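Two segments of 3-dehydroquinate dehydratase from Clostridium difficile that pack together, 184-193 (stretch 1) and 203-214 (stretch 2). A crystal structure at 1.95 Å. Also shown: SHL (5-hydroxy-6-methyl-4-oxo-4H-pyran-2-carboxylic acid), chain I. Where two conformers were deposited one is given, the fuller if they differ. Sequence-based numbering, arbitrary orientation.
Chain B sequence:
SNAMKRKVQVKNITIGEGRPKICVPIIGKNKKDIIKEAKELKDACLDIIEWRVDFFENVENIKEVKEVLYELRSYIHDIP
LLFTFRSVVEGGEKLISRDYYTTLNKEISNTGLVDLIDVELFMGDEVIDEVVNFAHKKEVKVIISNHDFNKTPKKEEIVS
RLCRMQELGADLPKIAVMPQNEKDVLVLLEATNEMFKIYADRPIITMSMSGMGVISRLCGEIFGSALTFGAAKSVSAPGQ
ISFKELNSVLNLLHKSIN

Stretch 1 184-193: DVLVLLEATN
Stretch 2 203-214: PIITMSMSGMGV

Residues 184-193 form a continuous helix that begins earlier in the chain and continues beyond this stretch. Its phi/psi values stay near -63/-42. Backbone hydrogen bonds run from residue i+4 to residue i, from Leu188 N to Asp184 O (3.1 Å) through to Asn193 N to Leu189 O (3.1 Å). In stretch 2, residues 205-208 are a strand with extended phi/psi: -127/124 at Ile205, -141/151 at Thr206, -156/153 at Met207 and -113/122 at Ser208. Met209 (-82/178) and Ser210 (73/172) lead out of it. A turn follows, with Gly213 N bonded to Ser210 O at 3.0 Å and a weak bond of 3.4 Å from Val214 N to Gly211 O.

Helix and strand are nearly antiparallel, at 169° between their N-to-C directions. Their axes approach to 8.2 Å. The register places Thr192 beside Thr206 (CA to CA 6.7 Å) and Val185 beside Gly213 (CA to CA 5.6 Å). Together the stretches bury 389 Å², both sides summed. Val185 (78 Å²) and Leu188 (63 Å²) are covered most.

The packing is mostly van der Waals contact of aliphatic carbons with backbone atoms and hydroxyls. On the helix, Val185, Leu188 and Thr192 make the contacts; their spacing of three and four residues keeps them on one side. Val185 (chi1 t) points toward stretch 2 and fits against the turn. Val185 CG2 lies 3.4 Å from Met212 O, 3.7 Å from Met212 CG and 4.0 Å from Gly213 CA. Val185 CG2 is also 3.7 Å from Ser208 OG. Met212 is t, t, m. Gly213 suits a tight place: an ideal CB there would lie 2.2 Å from Ser208 O, a clash within its own stretch.

Leu188 (chi1 t, chi2 -81°) also points toward the strand and covers its backbone. Leu188 CG is 3.8 Å from Met207 O and 4.1 Å from Ser208 CB. Leu188 CD1 is 3.8 Å from Thr206 OG1. Ile204 (p, t) fills the space near the later end of the helical stretch, with its CD1 3.7 Å from Thr192 O and 4.2 Å from Thr192 CG2.

From Ile204 to Ser208 the side chains alternate. Ile204, Thr206 and Ser208 point toward the helix, while Ile205 (m, t) and Met207 (p, t, p in the conformer given) point away. Val185 and Leu188 both pack against Ser208 (chi1 t). Met207 serves the other side, where its SD lies 3.3 Å from CAK of the bound pyran carboxylic acid SHL.

The polar contacts are few. Thr192 (chi1 m) turns its hydroxyl back along the helix, and OG1 donates to Leu188 O at 2.7 Å. Thr206 (chi1 p) brings its OG1 to 2.7 Å from Thr192 OG1. Threonine suits both positions, as each places a hydroxyl in this buried spot and adds a methyl group.

One water links the stretches near the start of the helical segment. The water oxygen lies 2.7 Å from Ser208 OG, to which it is hydrogen-bonded, and donates a weak bond to Asp184 O at 2.9 Å.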

# COMPACT_ATOMS: atom_id res chain seq x y z
N ASP B 184 -5.04 -11.10 -8.57
CA ASP B 184 -5.22 -10.18 -9.75
C ASP B 184 -4.62 -8.80 -9.49
O ASP B 184 -4.09 -8.16 -10.42
CB ASP B 184 -6.70 -10.02 -10.11
CG ASP B 184 -7.25 -11.18 -10.91
OD1 ASP B 184 -6.45 -12.00 -11.42
OD2 ASP B 184 -8.50 -11.24 -11.06
N VAL B 185 -4.74 -8.33 -8.26
CA VAL B 185 -4.13 -7.04 -7.86
C VAL B 185 -2.62 -7.15 -8.04
O VAL B 185 -1.98 -6.24 -8.61
CB VAL B 185 -4.43 -6.68 -6.43
CG1 VAL B 185 -3.76 -5.35 -6.07
CG2 VAL B 185 -5.94 -6.60 -6.18
N LEU B 186 -2.05 -8.27 -7.58
CA LEU B 186 -0.61 -8.48 -7.71
C LEU B 186 -0.18 -8.59 -9.18
O LEU B 186 0.89 -8.11 -9.56
CB LEU B 186 -0.17 -9.72 -6.89
CG LEU B 186 -0.46 -9.65 -5.37
CD1 LEU B 186 0.02 -10.90 -4.66
CD2 LEU B 186 0.18 -8.42 -4.74
N VAL B 187 -1.02 -9.20 -10.02
CA VAL B 187 -0.71 -9.29 -11.48
C VAL B 187 -0.60 -7.89 -12.11
O VAL B 187 0.35 -7.60 -12.89
CB VAL B 187 -1.77 -10.13 -12.21
CG1 VAL B 187 -1.63 -9.99 -13.75
CG2 VAL B 187 -1.70 -11.62 -11.75
N LEU B 188 -1.55 -7.03 -11.78
CA LEU B 188 -1.52 -5.64 -12.25
C LEU B 188 -0.21 -4.97 -11.83
O LEU B 188 0.47 -4.32 -12.66
CB LEU B 188 -2.75 -4.86 -11.72
CG LEU B 188 -2.92 -3.38 -12.14
CD1 LEU B 188 -2.04 -2.42 -11.31
CD2 LEU B 188 -2.68 -3.19 -13.67
N LEU B 189 0.17 -5.17 -10.57
CA LEU B 189 1.44 -4.60 -10.06
C LEU B 189 2.66 -5.23 -10.74
O LEU B 189 3.63 -4.54 -11.05
CB LEU B 189 1.53 -4.73 -8.54
CG LEU B 189 0.54 -3.88 -7.72
CD1 LEU B 189 0.75 -4.13 -6.22
CD2 LEU B 189 0.67 -2.39 -8.05
N GLU B 190 2.62 -6.54 -10.97
CA GLU B 190 3.71 -7.25 -11.66
C GLU B 190 3.88 -6.75 -13.12
O GLU B 190 5.01 -6.53 -13.60
CB GLU B 190 3.44 -8.76 -11.68
CG GLU B 190 4.60 -9.59 -12.31
CD GLU B 190 4.24 -11.05 -12.53
OE1 GLU B 190 5.18 -11.85 -12.80
OE2 GLU B 190 3.04 -11.41 -12.45
N ALA B 191 2.76 -6.60 -13.81
CA ALA B 191 2.73 -6.09 -15.18
C ALA B 191 3.27 -4.67 -15.21
O ALA B 191 4.07 -4.32 -16.07
CB ALA B 191 1.31 -6.14 -15.74
N THR B 192 2.84 -3.85 -14.25
CA THR B 192 3.30 -2.47 -14.14
C THR B 192 4.82 -2.40 -14.05
O THR B 192 5.46 -1.65 -14.79
CB THR B 192 2.70 -1.78 -12.89
OG1 THR B 192 1.26 -1.76 -12.98
CG2 THR B 192 3.22 -0.36 -12.74
N ASN B 193 5.40 -3.20 -13.16
CA ASN B 193 6.83 -3.13 -12.96
C ASN B 193 7.63 -3.72 -14.12
O ASN B 193 8.71 -3.22 -14.46
CB ASN B 193 7.23 -3.77 -11.64
CG ASN B 193 8.65 -3.41 -11.23
OD1 ASN B 193 9.50 -4.24 -11.20
ND2 ASN B 193 8.89 -2.12 -10.98
N PRO B 203 6.68 7.49 -19.00
CA PRO B 203 5.95 7.12 -17.79
C PRO B 203 4.63 6.46 -18.14
O PRO B 203 4.06 6.74 -19.21
CB PRO B 203 5.73 8.45 -17.06
CG PRO B 203 6.57 9.47 -17.83
CD PRO B 203 6.64 8.94 -19.22
N ILE B 204 4.18 5.57 -17.26
CA ILE B 204 2.94 4.86 -17.42
C ILE B 204 2.07 5.05 -16.19
O ILE B 204 2.57 5.42 -15.11
CB ILE B 204 3.15 3.35 -17.66
CG1 ILE B 204 3.77 2.67 -16.42
CG2 ILE B 204 4.07 3.13 -18.92
CD1 ILE B 204 3.97 1.19 -16.56
N ILE B 205 0.78 4.83 -16.38
CA ILE B 205 -0.24 4.97 -15.35
C ILE B 205 -1.03 3.68 -15.28
O ILE B 205 -1.59 3.23 -16.29
CB ILE B 205 -1.25 6.09 -15.73
CG1 ILE B 205 -0.53 7.41 -15.99
CG2 ILE B 205 -2.34 6.23 -14.66
CD1 ILE B 205 -1.42 8.45 -16.78
N THR B 206 -1.10 3.06 -14.10
CA THR B 206 -1.85 1.82 -13.94
C THR B 206 -2.58 1.79 -12.64
O THR B 206 -2.13 2.43 -11.65
CB THR B 206 -0.95 0.57 -13.94
OG1 THR B 206 -0.16 0.53 -12.74
CG2 THR B 206 -0.04 0.55 -15.19
N MET B 207 -3.70 1.08 -12.61
CA MET B 207 -4.45 0.88 -11.38
C MET B 207 -5.30 -0.36 -11.43
O MET B 207 -5.70 -0.83 -12.50
CB MET B 207 -5.35 2.08 -11.05
CG MET B 207 -6.58 2.18 -11.90
SD MET B 207 -7.56 3.63 -11.48
CE MET B 207 -6.39 4.95 -11.83
N SER B 208 -5.54 -0.90 -10.24
CA SER B 208 -6.40 -2.03 -10.01
C SER B 208 -7.52 -1.38 -9.22
O SER B 208 -7.29 -0.77 -8.18
CB SER B 208 -5.70 -3.10 -9.16
OG SER B 208 -6.54 -4.21 -8.98
N MET B 209 -8.73 -1.48 -9.74
CA MET B 209 -9.89 -0.83 -9.15
C MET B 209 -10.48 -1.64 -7.98
O MET B 209 -9.98 -2.71 -7.64
CB MET B 209 -10.94 -0.60 -10.24
CG MET B 209 -10.45 0.34 -11.37
SD MET B 209 -11.70 0.65 -12.66
CE MET B 209 -11.82 -0.96 -13.41
N SER B 210 -11.53 -1.08 -7.35
CA SER B 210 -12.23 -1.66 -6.18
C SER B 210 -11.39 -1.55 -4.89
O SER B 210 -10.21 -1.20 -4.94
CB SER B 210 -12.64 -3.12 -6.40
OG SER B 210 -11.56 -4.00 -6.16
N GLY B 211 -12.01 -1.88 -3.75
CA GLY B 211 -11.34 -1.83 -2.42
C GLY B 211 -10.11 -2.69 -2.39
O GLY B 211 -9.08 -2.31 -1.85
N MET B 212 -10.22 -3.86 -2.99
CA MET B 212 -9.13 -4.82 -3.07
C MET B 212 -7.90 -4.26 -3.81
O MET B 212 -6.77 -4.63 -3.50
CB MET B 212 -9.68 -6.07 -3.81
CG MET B 212 -8.77 -7.25 -3.91
SD MET B 212 -9.64 -8.69 -4.63
CE MET B 212 -10.82 -9.04 -3.35
N GLY B 213 -8.12 -3.36 -4.78
CA GLY B 213 -7.03 -2.84 -5.59
C GLY B 213 -6.36 -1.56 -5.13
O GLY B 213 -5.43 -1.09 -5.78
N VAL B 214 -6.79 -1.02 -3.99
CA VAL B 214 -6.29 0.28 -3.49
C VAL B 214 -4.77 0.39 -3.36
O VAL B 214 -4.21 1.45 -3.60
CB VAL B 214 -6.96 0.67 -2.17
CG1 VAL B 214 -6.33 1.93 -1.59
CG2 VAL B 214 -8.46 0.86 -2.40
OAD SHL I . -9.50 6.51 -9.99
CAH SHL I . -10.21 5.70 -10.62
OAA SHL I . -11.00 4.92 -10.03
CAK SHL I . -10.11 5.67 -12.07
OAG SHL I . -9.19 6.58 -12.70
CAF SHL I . -9.22 6.71 -14.10
CAL SHL I . -8.45 7.67 -14.68
CAJ SHL I . -10.10 5.94 -14.78
OAC SHL I . -10.18 6.06 -16.10
CAI SHL I . -10.91 5.05 -14.14
CAE SHL I . -10.91 4.91 -12.81
OAB SHL I . -11.73 4.28 -14.84
O HOH W 1 -6.14 -6.12 -10.86